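Side-chain contacts in uronate isomerase (Caulobacter crescentus, PDB 2Q01), which catalyses the isomerisation of D-glucuronate to D-fructuronate and of D-galacturonate to D-tagaturonate in pentose and glucuronate interconversion: residues Arg71-Gln76 against Arg101-His106; Leu83-Lys88 against Arg326-Asp331; Ser105-Phe110 against Val117-Val122. All coordinates share one frame; numbering follows the deposited sequence.

Overall arrangement
From the N terminus, helix 67-74 comes first, and contact 1 closes the loop between it and helix 96-105. Residues 83-88 lie inside that loop. Contact 2 joins them to residues 326-331, the loop between helix 318-323 and strand 332-333, tying this N-terminal helical part to that region; its segments alternate with those of contact 1, so the two cross. Contact 3 begins on residues 105-106, where contact 1 ends, and closes a short turn onto helix 114-126, nested inside the long loop closed by contact 2. Contacts 1 and 3 touch through M72, F103, L109 and F110, and contacts 1 and 2 through L73, L83 and a probable R71-G329 hydrogen bond. Contacts 2 and 3 do not touch.

Contact 1. Residues Arg71-Gln76 against Arg101-His106; sequences RMLYSQ and RVFASH. With K (potassium ion), chain D.
L73 sets its CG anti to the carbonyl carbon (chi1 -84°), sending its two methyls toward residues 101-106; F103, with CG anti to the backbone N (chi1 168°), presents its ring edge to one of them, CD1. This CD1 of L73 lies near the plane of that ring, 4.0 Å from CD1 of F103, and the two side chains cross at about a right angle. The other methyl, CD2 of L73, rests 3.8 Å from CB of H106 and 4.2 Å from CG1 of V102. The imidazole itself is held by its own segment: ND1 of H106 donates to O of V102 at 2.8 Å, with the acceptor 17° out of the ring plane, which limits the rotation of the ring. An alanine at L73 is likely to leave the F103 edge, V102 and H106 CB without their apolar neighbour, opening a gap between the two segments. The backbone O of S75 binds a potassium ion at 3.0 Å, and a water binds the ion as well. A375, Y378, L381 and N411 of the second subunit supply the other ligands, so residues 71-76 also take part in the subunit interface. No hydrogen bond joins the two segments; polar groups such as ND1 of H106 and OG of S105 find acceptors in their own segment, and what holds the two together here is mainly van der Waals packing of L73.

Contact 2. Residues Leu83-Lys88 against Arg326-Asp331; sequences LKVRSK and RDKGAD
The ammonium group of K328 donates a weak hydrogen bond to the backbone carbonyl of R86, with NZ of K328 3.2 Å from O of R86. No other hydrogen bond spans the two loops. The lysine chain bends once, at chi2 (-59°), and runs extended from there, so that its last two atoms both come up to the carbonyl: CE of K328 is 3.5 Å from the same O of R86. Behind the polar end the aliphatic part has a looser apolar neighbour, CD of K328 lying 4.3 Å from CG1 of V85. The R86 side chain starts near the lysine, its CB 4.4 Å from NZ of K328, but then leads away. This leaves the two positive groups apart, with 6.8 Å between NE of R86 and NZ of K328, so any repulsion between them is probably modest; the lysine's partner across the contact is a neutral peptide carbonyl, so this is a weak charge-dipole hydrogen bond and not a salt bridge. Close by, S87 and K88 bond to the backbone of S323 at the end of helix 318-323, so the loop 83-88 is tied to this region at several points. The contact joins the loop after helix 67-74 to the loop between helix 318-323 and strand 332-333, with F70 of the first helix and L320 of the second packing on its V85 and K328.

Contact 3. Residues Ser105-Phe110 against Val117-Val122; sequences SHFYLF and VWLNHV
F107 and L119 meet where a short 3-10 segment, residues 107-110, links two consecutive helices, 96-105 and 114-126, in this enzyme of the metallo-dependent hydrolase superfamily, whose family belongs to the TIM-barrel clan. The amides of the 3-10 segment bond three residues back, N of L109 to O of H106 and N of F110 to O of F107, both at 3.2 Å; the chain reverses after it, and F107 points toward the following helix. The apolar part of the contact is a single pair. F107 has CG anti to its backbone N (chi1 -173°), and its ring passes L119 running in the opposite direction, with CE1 of F107 3.8 Å from CD1 of L119. The methyl approaches the ring obliquely. The same ring meets F103, planes about 55° apart, and touches L133. The neighbouring Y108 makes an edge-to-face contact with Y410 of the second subunit.

The polar part is an approach without a hydrogen bond. The amide of N120 stands almost upright to the ring, its plane 82° from that of F107, and its oxygen lies near the ring plane, where the slightly positive C-H edge probably offers weak electrostatic compensation. This oxygen is buried and has no hydrogen-bonding partner in the model: OD1 of N120 sits equally far, 4.0 Å, from CZ and from CE2 of F107.

Contact 1. Residues Arg71-Gln76 against Arg101-His106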
# COMPACT_ATOMS: atom_id res chain seq x y z
N ARG B 71 24.18 3.27 -7.88
CA ARG B 71 23.46 2.27 -7.10
C ARG B 71 23.25 0.99 -7.89
O ARG B 71 23.75 -0.07 -7.51
CB ARG B 71 22.11 2.83 -6.64
CG ARG B 71 22.13 3.44 -5.24
CD ARG B 71 20.77 3.97 -4.85
NE ARG B 71 19.73 2.95 -4.95
CZ ARG B 71 19.27 2.24 -3.93
NH1 ARG B 71 18.32 1.33 -4.12
NH2 ARG B 71 19.76 2.44 -2.71
N MET B 72 22.51 1.09 -8.98
CA MET B 72 22.21 -0.06 -9.84
C MET B 72 23.46 -0.83 -10.22
O MET B 72 23.48 -2.06 -10.17
CB MET B 72 21.51 0.35 -11.14
CG MET B 72 20.00 0.24 -11.18
SD MET B 72 19.22 -1.38 -10.98
CE MET B 72 20.43 -2.51 -11.60
N LEU B 73 24.50 -0.10 -10.62
CA LEU B 73 25.74 -0.74 -11.01
C LEU B 73 26.41 -1.41 -9.82
O LEU B 73 26.75 -2.59 -9.91
CB LEU B 73 26.67 0.24 -11.74
CG LEU B 73 26.37 0.37 -13.24
CD1 LEU B 73 25.51 1.58 -13.53
CD2 LEU B 73 27.64 0.48 -14.04
N TYR B 74 26.51 -0.70 -8.69
CA TYR B 74 27.04 -1.28 -7.44
C TYR B 74 26.24 -2.50 -7.00
O TYR B 74 26.79 -3.46 -6.47
CB TYR B 74 27.07 -0.26 -6.31
CG TYR B 74 27.70 -0.76 -5.03
CD1 TYR B 74 29.07 -0.98 -4.95
CD2 TYR B 74 26.92 -1.02 -3.91
CE1 TYR B 74 29.65 -1.44 -3.78
CE2 TYR B 74 27.50 -1.48 -2.73
CZ TYR B 74 28.86 -1.68 -2.67
OH TYR B 74 29.44 -2.14 -1.51
N SER B 75 24.94 -2.44 -7.26
CA SER B 75 24.03 -3.52 -6.97
C SER B 75 24.28 -4.77 -7.81
O SER B 75 23.77 -5.84 -7.47
CB SER B 75 22.58 -3.06 -7.14
OG SER B 75 22.09 -3.32 -8.45
N GLN B 76 25.03 -4.63 -8.89
CA GLN B 76 25.23 -5.73 -9.82
C GLN B 76 26.69 -6.21 -9.90
O GLN B 76 27.04 -7.01 -10.77
CB GLN B 76 24.68 -5.35 -11.20
CG GLN B 76 23.16 -5.40 -11.28
CD GLN B 76 22.63 -6.80 -11.57
OE1 GLN B 76 23.21 -7.55 -12.36
NE2 GLN B 76 21.52 -7.15 -10.95
N ARG B 101 32.67 3.67 -20.20
CA ARG B 101 32.59 2.39 -20.90
C ARG B 101 31.86 1.32 -20.08
O ARG B 101 31.09 0.53 -20.64
CB ARG B 101 34.00 1.89 -21.24
CG ARG B 101 34.11 1.09 -22.52
CD ARG B 101 34.41 2.01 -23.70
NE ARG B 101 35.64 2.78 -23.50
CZ ARG B 101 36.85 2.40 -23.90
NH1 ARG B 101 37.01 1.24 -24.53
NH2 ARG B 101 37.90 3.17 -23.66
N VAL B 102 32.11 1.29 -18.77
CA VAL B 102 31.48 0.33 -17.85
C VAL B 102 29.99 0.63 -17.70
O VAL B 102 29.16 -0.28 -17.72
CB VAL B 102 32.18 0.30 -16.46
CG1 VAL B 102 31.46 -0.63 -15.49
CG2 VAL B 102 33.63 -0.14 -16.61
N PHE B 103 29.66 1.92 -17.57
CA PHE B 103 28.27 2.36 -17.50
C PHE B 103 27.49 2.02 -18.76
O PHE B 103 26.37 1.52 -18.69
CB PHE B 103 28.20 3.87 -17.24
CG PHE B 103 26.82 4.45 -17.44
CD1 PHE B 103 25.79 4.13 -16.57
CD2 PHE B 103 26.57 5.30 -18.51
CE1 PHE B 103 24.51 4.66 -16.76
CE2 PHE B 103 25.29 5.83 -18.70
CZ PHE B 103 24.27 5.51 -17.82
N ALA B 104 28.10 2.30 -19.91
CA ALA B 104 27.50 2.04 -21.22
C ALA B 104 27.21 0.56 -21.40
O ALA B 104 26.12 0.19 -21.86
CB ALA B 104 28.41 2.53 -22.31
N SER B 105 28.17 -0.29 -21.00
CA SER B 105 28.04 -1.75 -21.07
C SER B 105 27.02 -2.32 -20.09
O SER B 105 26.64 -3.49 -20.19
CB SER B 105 29.39 -2.42 -20.84
OG SER B 105 30.35 -1.97 -21.79
N HIS B 106 26.59 -1.48 -19.15
CA HIS B 106 25.61 -1.87 -18.14
C HIS B 106 24.35 -0.99 -18.18
O HIS B 106 23.55 -1.02 -17.25
CB HIS B 106 26.25 -1.82 -16.75
CG HIS B 106 27.22 -2.93 -16.50
ND1 HIS B 106 28.58 -2.73 -16.48
CD2 HIS B 106 27.02 -4.25 -16.27
CE1 HIS B 106 29.19 -3.88 -16.24
NE2 HIS B 106 28.26 -4.82 -16.11
K K D . 21.32 -6.83 -6.07
O HOH W 1 22.53 -8.81 -7.31

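Contact 2. Residues Leu83-Lys88 against Arg326-Asp331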
# COMPACT_ATOMS: atom_id res chain seq x y z
N LEU B 83 33.88 3.44 -11.61
CA LEU B 83 33.01 4.50 -12.13
C LEU B 83 33.44 5.91 -11.71
O LEU B 83 32.66 6.86 -11.86
CB LEU B 83 31.55 4.25 -11.70
CG LEU B 83 30.92 2.92 -12.12
CD1 LEU B 83 29.69 2.66 -11.27
CD2 LEU B 83 30.59 2.89 -13.61
N LYS B 84 34.66 6.02 -11.19
CA LYS B 84 35.26 7.29 -10.72
C LYS B 84 34.45 8.05 -9.66
O LYS B 84 34.45 9.29 -9.64
CB LYS B 84 35.60 8.22 -11.90
CG LYS B 84 37.08 8.32 -12.23
CD LYS B 84 37.39 9.58 -13.02
CE LYS B 84 38.74 10.16 -12.62
NZ LYS B 84 38.99 11.49 -13.21
N VAL B 85 33.79 7.31 -8.78
CA VAL B 85 32.97 7.91 -7.72
C VAL B 85 33.88 8.38 -6.58
O VAL B 85 34.66 7.59 -6.04
CB VAL B 85 31.90 6.93 -7.16
CG1 VAL B 85 31.05 7.59 -6.09
CG2 VAL B 85 31.02 6.38 -8.28
N ARG B 86 33.76 9.67 -6.24
CA ARG B 86 34.55 10.29 -5.17
C ARG B 86 34.49 9.49 -3.87
O ARG B 86 33.42 9.28 -3.29
CB ARG B 86 34.12 11.74 -4.95
CG ARG B 86 34.82 12.43 -3.78
CD ARG B 86 34.65 13.94 -3.82
NE ARG B 86 35.56 14.56 -4.77
CZ ARG B 86 35.64 15.87 -5.00
NH1 ARG B 86 34.87 16.72 -4.34
NH2 ARG B 86 36.50 16.33 -5.90
N SER B 87 35.66 9.04 -3.44
CA SER B 87 35.85 8.31 -2.19
C SER B 87 36.12 9.31 -1.06
O SER B 87 36.08 10.53 -1.28
CB SER B 87 37.03 7.35 -2.36
OG SER B 87 37.28 6.60 -1.18
N LYS B 88 36.38 8.81 0.14
CA LYS B 88 36.82 9.66 1.25
C LYS B 88 38.31 9.98 1.08
O LYS B 88 38.81 10.96 1.64
CB LYS B 88 36.56 8.98 2.60
CG LYS B 88 36.21 9.95 3.71
CD LYS B 88 35.41 9.25 4.80
CE LYS B 88 34.82 10.24 5.79
NZ LYS B 88 33.86 9.59 6.72
N ARG B 326 28.95 9.88 3.06
CA ARG B 326 27.52 10.14 2.89
C ARG B 326 27.08 10.22 1.42
O ARG B 326 27.91 10.39 0.53
CB ARG B 326 27.12 11.41 3.64
CG ARG B 326 26.60 11.15 5.05
CD ARG B 326 25.98 12.39 5.64
NE ARG B 326 24.73 12.12 6.37
CZ ARG B 326 24.66 11.83 7.66
NH1 ARG B 326 23.48 11.60 8.22
NH2 ARG B 326 25.76 11.75 8.40
N ASP B 327 25.76 10.10 1.21
CA ASP B 327 25.09 10.23 -0.10
C ASP B 327 25.63 9.32 -1.21
O ASP B 327 25.77 9.74 -2.36
CB ASP B 327 25.08 11.70 -0.57
CG ASP B 327 24.17 12.58 0.27
OD1 ASP B 327 24.65 13.63 0.75
OD2 ASP B 327 22.99 12.22 0.45
N LYS B 328 25.93 8.07 -0.86
CA LYS B 328 26.49 7.13 -1.83
C LYS B 328 25.48 6.06 -2.26
O LYS B 328 25.85 4.99 -2.73
CB LYS B 328 27.79 6.50 -1.30
CG LYS B 328 28.91 7.51 -0.98
CD LYS B 328 29.32 8.33 -2.21
CE LYS B 328 30.25 9.47 -1.82
NZ LYS B 328 30.43 10.45 -2.92
N GLY B 329 24.20 6.38 -2.10
CA GLY B 329 23.12 5.52 -2.56
C GLY B 329 22.76 4.39 -1.61
O GLY B 329 22.22 3.37 -2.03
N ALA B 330 23.06 4.57 -0.33
CA ALA B 330 22.71 3.55 0.65
C ALA B 330 21.76 4.10 1.72
O ALA B 330 21.81 3.66 2.86
CB ALA B 330 23.96 2.98 1.28
N ASP B 331 20.90 5.04 1.33
CA ASP B 331 19.88 5.58 2.23
C ASP B 331 18.52 4.95 1.90
O ASP B 331 17.95 5.22 0.84
CB ASP B 331 19.81 7.11 2.15
CG ASP B 331 21.18 7.78 2.29
OD1 ASP B 331 22.10 7.19 2.90
OD2 ASP B 331 21.33 8.91 1.78

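Contact 3. Residues Ser105-Phe110 against Val117-Val122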
# COMPACT_ATOMS: atom_id res chain seq x y z
N SER B 105 28.17 -0.29 -21.00
CA SER B 105 28.04 -1.75 -21.07
C SER B 105 27.02 -2.32 -20.09
O SER B 105 26.64 -3.49 -20.19
CB SER B 105 29.39 -2.42 -20.84
OG SER B 105 30.35 -1.97 -21.79
N HIS B 106 26.59 -1.48 -19.15
CA HIS B 106 25.61 -1.87 -18.14
C HIS B 106 24.35 -0.99 -18.18
O HIS B 106 23.55 -1.02 -17.25
CB HIS B 106 26.25 -1.82 -16.75
CG HIS B 106 27.22 -2.93 -16.50
ND1 HIS B 106 28.58 -2.73 -16.48
CD2 HIS B 106 27.02 -4.25 -16.27
CE1 HIS B 106 29.19 -3.88 -16.24
NE2 HIS B 106 28.26 -4.82 -16.11
N PHE B 107 24.19 -0.23 -19.26
CA PHE B 107 23.05 0.68 -19.41
C PHE B 107 21.71 -0.07 -19.54
O PHE B 107 20.67 0.48 -19.21
CB PHE B 107 23.29 1.64 -20.59
CG PHE B 107 22.24 2.71 -20.74
CD1 PHE B 107 21.86 3.50 -19.66
CD2 PHE B 107 21.65 2.95 -21.98
CE1 PHE B 107 20.89 4.49 -19.79
CE2 PHE B 107 20.68 3.95 -22.13
CZ PHE B 107 20.30 4.72 -21.03
N TYR B 108 21.77 -1.33 -19.98
CA TYR B 108 20.60 -2.23 -20.06
C TYR B 108 19.90 -2.46 -18.71
O TYR B 108 18.72 -2.78 -18.66
CB TYR B 108 21.00 -3.57 -20.69
CG TYR B 108 21.85 -4.46 -19.80
CD1 TYR B 108 23.23 -4.27 -19.70
CD2 TYR B 108 21.28 -5.49 -19.05
CE1 TYR B 108 24.01 -5.07 -18.89
CE2 TYR B 108 22.06 -6.30 -18.23
CZ TYR B 108 23.43 -6.08 -18.15
OH TYR B 108 24.22 -6.86 -17.35
N LEU B 109 20.65 -2.29 -17.62
CA LEU B 109 20.10 -2.49 -16.28
C LEU B 109 18.92 -1.56 -16.01
O LEU B 109 18.00 -1.91 -15.27
CB LEU B 109 21.18 -2.28 -15.22
CG LEU B 109 21.83 -3.55 -14.65
CD1 LEU B 109 21.73 -4.69 -15.65
CD2 LEU B 109 23.27 -3.29 -14.26
N PHE B 110 18.95 -0.38 -16.62
CA PHE B 110 17.96 0.66 -16.37
C PHE B 110 16.65 0.52 -17.14
O PHE B 110 15.81 1.42 -17.11
CB PHE B 110 18.60 2.04 -16.58
CG PHE B 110 19.78 2.30 -15.68
CD1 PHE B 110 21.08 2.09 -16.14
CD2 PHE B 110 19.59 2.74 -14.38
CE1 PHE B 110 22.17 2.33 -15.30
CE2 PHE B 110 20.67 2.98 -13.54
CZ PHE B 110 21.96 2.77 -14.00
N VAL B 117 14.06 6.98 -18.87
CA VAL B 117 13.33 8.12 -19.40
C VAL B 117 14.15 9.42 -19.32
O VAL B 117 14.24 10.14 -20.31
CB VAL B 117 11.94 8.29 -18.70
CG1 VAL B 117 11.22 9.52 -19.19
CG2 VAL B 117 11.06 7.06 -18.93
N TRP B 118 14.77 9.68 -18.17
CA TRP B 118 15.51 10.94 -17.96
C TRP B 118 16.78 11.05 -18.80
O TRP B 118 17.03 12.08 -19.40
CB TRP B 118 15.88 11.17 -16.49
CG TRP B 118 14.73 11.18 -15.53
CD1 TRP B 118 13.48 11.72 -15.73
CD2 TRP B 118 14.73 10.66 -14.19
NE1 TRP B 118 12.70 11.54 -14.61
CE2 TRP B 118 13.44 10.90 -13.65
CE3 TRP B 118 15.69 10.01 -13.41
CZ2 TRP B 118 13.09 10.50 -12.35
CZ3 TRP B 118 15.34 9.61 -12.12
CH2 TRP B 118 14.05 9.86 -11.61
N LEU B 119 17.57 9.98 -18.83
CA LEU B 119 18.83 9.97 -19.57
C LEU B 119 18.64 9.98 -21.08
O LEU B 119 19.40 10.64 -21.78
CB LEU B 119 19.71 8.79 -19.17
CG LEU B 119 20.57 8.91 -17.92
CD1 LEU B 119 21.23 7.58 -17.66
CD2 LEU B 119 21.61 10.01 -18.06
N ASN B 120 17.62 9.27 -21.57
CA ASN B 120 17.31 9.31 -23.00
C ASN B 120 16.71 10.63 -23.45
O ASN B 120 16.86 11.01 -24.61
CB ASN B 120 16.42 8.13 -23.41
CG ASN B 120 17.18 6.80 -23.45
OD1 ASN B 120 18.35 6.74 -23.85
ND2 ASN B 120 16.52 5.73 -23.04
N HIS B 121 16.05 11.34 -22.53
CA HIS B 121 15.64 12.73 -22.75
C HIS B 121 16.89 13.61 -22.91
O HIS B 121 16.96 14.41 -23.83
CB HIS B 121 14.75 13.22 -21.60
CG HIS B 121 14.19 14.60 -21.78
ND1 HIS B 121 12.84 14.85 -21.84
CD2 HIS B 121 14.80 15.81 -21.87
CE1 HIS B 121 12.63 16.14 -21.99
NE2 HIS B 121 13.81 16.75 -22.01
N VAL B 122 17.86 13.43 -22.02
CA VAL B 122 19.11 14.20 -22.07
C VAL B 122 19.89 13.91 -23.36
O VAL B 122 20.37 14.82 -24.02
CB VAL B 122 20.00 13.94 -20.82
CG1 VAL B 122 21.33 14.68 -20.92
CG2 VAL B 122 19.27 14.38 -19.56